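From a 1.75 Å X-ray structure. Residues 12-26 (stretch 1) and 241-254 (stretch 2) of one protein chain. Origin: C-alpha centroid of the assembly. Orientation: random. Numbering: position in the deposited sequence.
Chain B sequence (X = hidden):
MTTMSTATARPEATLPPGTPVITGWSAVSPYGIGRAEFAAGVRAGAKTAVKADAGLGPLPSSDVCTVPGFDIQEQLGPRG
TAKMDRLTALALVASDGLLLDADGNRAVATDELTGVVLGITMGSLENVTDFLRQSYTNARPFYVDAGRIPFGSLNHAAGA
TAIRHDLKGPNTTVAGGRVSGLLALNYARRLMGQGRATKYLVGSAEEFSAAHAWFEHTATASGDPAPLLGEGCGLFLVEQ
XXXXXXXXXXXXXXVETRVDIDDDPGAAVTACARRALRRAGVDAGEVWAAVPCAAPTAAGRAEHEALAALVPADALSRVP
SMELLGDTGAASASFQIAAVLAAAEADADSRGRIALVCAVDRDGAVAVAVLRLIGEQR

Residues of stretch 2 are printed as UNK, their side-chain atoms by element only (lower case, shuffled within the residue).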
# COMPACT_ATOMS: atom_id res chain seq x y z
N GLU B 12 5.44 -30.28 -10.22
CA GLU B 12 4.04 -30.19 -10.73
C GLU B 12 3.13 -31.01 -9.81
O GLU B 12 2.37 -30.46 -9.02
CB GLU B 12 3.95 -30.66 -12.19
CG GLU B 12 3.60 -29.56 -13.18
CD GLU B 12 2.11 -29.32 -13.41
OE1 GLU B 12 1.67 -29.41 -14.58
OE2 GLU B 12 1.39 -29.01 -12.43
N ALA B 13 3.25 -32.34 -9.91
CA ALA B 13 2.51 -33.29 -9.08
C ALA B 13 3.03 -33.27 -7.63
O ALA B 13 2.35 -33.73 -6.73
CB ALA B 13 2.60 -34.68 -9.68
N THR B 14 4.23 -32.69 -7.42
CA THR B 14 4.98 -32.76 -6.14
C THR B 14 4.55 -31.66 -5.16
O THR B 14 5.04 -31.64 -4.03
CB THR B 14 6.49 -32.62 -6.37
OG1 THR B 14 6.80 -32.98 -7.72
CG2 THR B 14 7.32 -33.48 -5.43
N LEU B 15 3.65 -30.76 -5.58
CA LEU B 15 3.42 -29.44 -4.93
C LEU B 15 2.38 -29.53 -3.81
O LEU B 15 1.29 -30.05 -4.04
CB LEU B 15 2.91 -28.44 -5.97
CG LEU B 15 3.97 -27.76 -6.82
CD1 LEU B 15 3.32 -26.81 -7.81
CD2 LEU B 15 5.00 -27.04 -5.95
N PRO B 16 2.62 -28.91 -2.63
CA PRO B 16 1.58 -28.83 -1.60
C PRO B 16 0.27 -28.29 -2.16
O PRO B 16 0.24 -27.65 -3.22
CB PRO B 16 2.16 -27.90 -0.52
CG PRO B 16 3.66 -27.93 -0.75
CD PRO B 16 3.86 -28.23 -2.23
N PRO B 17 -0.87 -28.51 -1.46
CA PRO B 17 -2.17 -28.12 -1.99
C PRO B 17 -2.27 -26.60 -1.79
O PRO B 17 -1.78 -26.08 -0.78
CB PRO B 17 -3.14 -28.96 -1.15
CG PRO B 17 -2.45 -29.08 0.21
CD PRO B 17 -0.96 -29.03 -0.08
N GLY B 18 -2.81 -25.91 -2.80
CA GLY B 18 -2.94 -24.44 -2.76
C GLY B 18 -1.62 -23.69 -2.88
O GLY B 18 -1.54 -22.54 -2.46
N THR B 19 -0.58 -24.32 -3.46
CA THR B 19 0.68 -23.61 -3.75
C THR B 19 0.43 -22.68 -4.93
O THR B 19 -0.12 -23.07 -5.97
CB THR B 19 1.86 -24.54 -4.04
OG1 THR B 19 2.25 -25.20 -2.84
CG2 THR B 19 3.05 -23.79 -4.60
N PRO B 20 0.81 -21.39 -4.82
CA PRO B 20 0.66 -20.50 -5.96
C PRO B 20 1.68 -20.83 -7.05
O PRO B 20 2.83 -21.18 -6.76
CB PRO B 20 0.80 -19.10 -5.36
CG PRO B 20 1.58 -19.30 -4.09
CD PRO B 20 1.32 -20.72 -3.62
N VAL B 21 1.23 -20.69 -8.29
CA VAL B 21 2.00 -20.88 -9.43
C VAL B 21 1.89 -19.63 -10.27
O VAL B 21 0.82 -19.06 -10.40
CB VAL B 21 1.60 -22.15 -10.21
CG1 VAL B 21 1.91 -23.39 -9.39
CG2 VAL B 21 0.15 -22.16 -10.65
N ILE B 22 3.03 -19.27 -10.86
CA ILE B 22 3.04 -18.29 -11.85
C ILE B 22 2.76 -18.97 -13.19
O ILE B 22 3.53 -19.84 -13.58
CB ILE B 22 4.38 -17.58 -11.88
CG1 ILE B 22 4.65 -16.85 -10.56
CG2 ILE B 22 4.43 -16.68 -13.08
CD1 ILE B 22 6.05 -16.25 -10.51
N THR B 23 1.75 -18.50 -13.91
CA THR B 23 1.35 -19.12 -15.21
C THR B 23 1.54 -18.16 -16.36
O THR B 23 1.29 -18.52 -17.52
CB THR B 23 -0.09 -19.63 -15.12
OG1 THR B 23 -0.87 -18.44 -14.99
CG2 THR B 23 -0.29 -20.57 -13.96
N GLY B 24 2.09 -16.97 -16.08
CA GLY B 24 2.33 -16.02 -17.10
C GLY B 24 3.06 -14.81 -16.54
O GLY B 24 3.00 -14.59 -15.34
N TRP B 25 3.70 -14.07 -17.43
CA TRP B 25 4.37 -12.87 -17.04
C TRP B 25 4.50 -11.93 -18.20
O TRP B 25 4.35 -12.29 -19.37
CB TRP B 25 5.72 -13.16 -16.43
CG TRP B 25 6.71 -13.81 -17.33
CD1 TRP B 25 6.79 -15.13 -17.68
CD2 TRP B 25 7.79 -13.15 -17.99
NE1 TRP B 25 7.86 -15.34 -18.49
CE2 TRP B 25 8.49 -14.15 -18.71
CE3 TRP B 25 8.25 -11.83 -18.03
CZ2 TRP B 25 9.61 -13.84 -19.48
CZ3 TRP B 25 9.35 -11.53 -18.80
CH2 TRP B 25 10.02 -12.53 -19.51
N SER B 26 4.78 -10.69 -17.83
CA SER B 26 4.95 -9.66 -18.74
C SER B 26 5.92 -8.66 -18.14
O SER B 26 6.10 -8.62 -16.92
CB SER B 26 3.64 -9.01 -19.06
OG SER B 26 3.81 -8.19 -20.21
N UNK B 241 -2.25 -23.96 -7.80
CA UNK B 241 -1.67 -24.99 -8.67
C UNK B 241 -2.79 -25.92 -9.15
O UNK B 241 -2.96 -26.13 -10.36
c UNK B 241 -0.57 -25.71 -7.92
N UNK B 242 -3.66 -26.32 -8.23
CA UNK B 242 -4.84 -27.19 -8.52
C UNK B 242 -5.62 -26.64 -9.71
O UNK B 242 -5.90 -27.36 -10.69
c UNK B 242 -4.90 -26.16 -5.27
o UNK B 242 -3.72 -25.95 -4.93
o UNK B 242 -5.83 -25.34 -5.06
c UNK B 242 -5.83 -27.27 -7.35
c UNK B 242 -5.20 -27.46 -5.99
N UNK B 243 -5.96 -25.35 -9.62
CA UNK B 243 -6.97 -24.77 -10.46
C UNK B 243 -6.35 -24.12 -11.70
O UNK B 243 -7.06 -23.55 -12.51
c UNK B 243 -7.77 -23.78 -9.64
N UNK B 244 -5.03 -24.20 -11.85
CA UNK B 244 -4.34 -23.42 -12.87
C UNK B 244 -4.90 -23.75 -14.25
O UNK B 244 -4.92 -24.91 -14.62
c UNK B 244 -2.86 -23.65 -12.81
N UNK B 245 -5.30 -22.70 -14.97
CA UNK B 245 -5.95 -22.75 -16.27
C UNK B 245 -4.91 -22.62 -17.39
O UNK B 245 -5.25 -22.77 -18.56
c UNK B 245 -9.12 -20.66 -15.31
c UNK B 245 -6.99 -21.63 -16.39
o UNK B 245 -8.99 -19.62 -16.02
o UNK B 245 -10.15 -20.94 -14.67
c UNK B 245 -7.97 -21.64 -15.22
N UNK B 246 -3.66 -22.32 -17.02
CA UNK B 246 -2.55 -22.31 -17.96
C UNK B 246 -1.37 -23.03 -17.31
O UNK B 246 -1.31 -23.14 -16.09
n UNK B 246 -2.19 -18.20 -19.35
c UNK B 246 -2.23 -20.88 -18.40
c UNK B 246 -3.33 -19.02 -19.73
n UNK B 246 -0.21 -17.13 -19.70
c UNK B 246 -1.24 -17.79 -20.18
c UNK B 246 -2.94 -20.48 -19.68
n UNK B 246 -1.32 -18.07 -21.47
N UNK B 247 -0.44 -23.61 -18.10
CA UNK B 247 0.64 -24.40 -17.52
C UNK B 247 1.48 -23.53 -16.59
O UNK B 247 1.83 -22.39 -16.91
c UNK B 247 -0.36 -23.53 -19.56
c UNK B 247 1.47 -24.92 -18.70
c UNK B 247 0.99 -24.14 -19.92
N UNK B 248 1.80 -24.04 -15.38
CA UNK B 248 2.68 -23.32 -14.46
C UNK B 248 4.11 -23.19 -14.99
O UNK B 248 4.70 -24.17 -15.49
c UNK B 248 2.15 -25.51 -13.61
c UNK B 248 1.24 -25.25 -14.79
c UNK B 248 2.58 -24.13 -13.15
N UNK B 249 4.66 -21.99 -14.84
CA UNK B 249 6.04 -21.71 -15.17
C UNK B 249 6.89 -21.89 -13.92
O UNK B 249 8.07 -22.22 -14.04
c UNK B 249 5.20 -19.87 -16.80
c UNK B 249 6.19 -20.28 -15.71
c UNK B 249 5.45 -18.44 -17.25
c UNK B 249 5.30 -20.83 -17.98
N UNK B 250 6.32 -21.61 -12.74
CA UNK B 250 7.06 -21.68 -11.52
C UNK B 250 6.08 -21.72 -10.36
O UNK B 250 5.00 -21.15 -10.42
c UNK B 250 8.00 -20.51 -11.39
N UNK B 251 6.48 -22.41 -9.31
CA UNK B 251 5.71 -22.49 -8.08
C UNK B 251 6.40 -21.58 -7.08
O UNK B 251 7.60 -21.60 -7.00
c UNK B 251 5.62 -23.87 -7.55
N UNK B 252 5.59 -20.76 -6.39
CA UNK B 252 6.09 -19.94 -5.32
C UNK B 252 6.06 -20.75 -4.03
O UNK B 252 5.01 -20.98 -3.45
c UNK B 252 5.22 -17.83 -6.46
c UNK B 252 5.83 -17.81 -4.04
c UNK B 252 5.27 -18.64 -5.17
N UNK B 253 7.24 -21.23 -3.61
CA UNK B 253 7.37 -22.10 -2.47
C UNK B 253 7.39 -21.30 -1.16
O UNK B 253 6.95 -21.76 -0.14
c UNK B 253 9.86 -24.80 -3.66
c UNK B 253 7.42 -24.54 -4.07
c UNK B 253 8.67 -22.89 -2.63
c UNK B 253 8.73 -23.81 -3.85
N UNK B 254 8.03 -20.14 -1.16
CA UNK B 254 8.05 -19.33 0.02
C UNK B 254 8.44 -17.90 -0.36
O UNK B 254 9.10 -17.64 -1.35
o UNK B 254 10.31 -19.74 0.48
c UNK B 254 9.02 -19.85 1.02

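Position 241 carries one carbon, 3.7 Å from Val21 CG1 and 4.0 Å from Leu15 CD1, while its backbone N donates to Thr19 O at 2.9 Å: Ala241, a small residue where two larger ones close in. At position 242 three carbons run in a chain, the third bearing two oxygens, so it is Glu242. Its OE2 accepts a very short hydrogen bond from Gly18 N, 2.3 Å in the model, although the place of that oxygen is less sure. Position 243 has a single carbon out of reach of stretch 1, Ala243. Position 244 also has one carbon, but it points toward stretch 1 and lies 4.0 Å from Val21 CG2: Ala244, which closes a type I turn begun at Ala241.

Position 245 shows three carbons ending in two oxygens, led away from stretch 1; this is Glu245. At position 246, three carbons, a nitrogen and a carbon holding two more nitrogens spell Arg246, whose NH2 sits 3.0 Å from Thr23 O. An ideal CB on Gly24 would lie 2.7 Å from Arg246 NH2, a clash that the bare glycine avoids. Positions 247 and 248 each have three carbons closed onto the backbone nitrogen. The first ring points away, Pro247; the second packs its CB 3.7 Å from Val21 CB, Pro248.

Position 249 has four carbons forked at the second, one tip meeting the edge of the Trp25 ring: Leu249, with CD1 3.6 Å from Trp25 CD1. Its backbone N donates to Ile22 O at 2.7 Å. Position 250 has one carbon, on the same sheet face as the Ile22 side chain, hence Ala250. The lone carbon at position 251 shares the other face with Val21 and lies 3.6 Å from Leu15 CD2: Ala251. Position 252, one carbon carrying two, is Val252, whose CB is 3.9 Å from Pro20 CG. Position 253 has four carbons forked at the second; it is Leu253, starting away but returning CD2 to 4.0 Å from Leu15 CD2. One carbon and one oxygen at position 254 give Ser254, beyond contact.

The contact works as an antiparallel strand pair with side-chain packing on its faces. Val252 N to Pro20 O and Ile22 N to Ala250 O, each 2.8 Å, set the register; Ile22 O also takes a weak bond from Ala250 N at 3.4 Å. The design rule is local fit: alanines admit Leu15 and Val21 closely, while Pro248 and Leu249 extend the packing past the paired strands.

Stretch 2, residues 241-254: AEAAERPPLAAVLS
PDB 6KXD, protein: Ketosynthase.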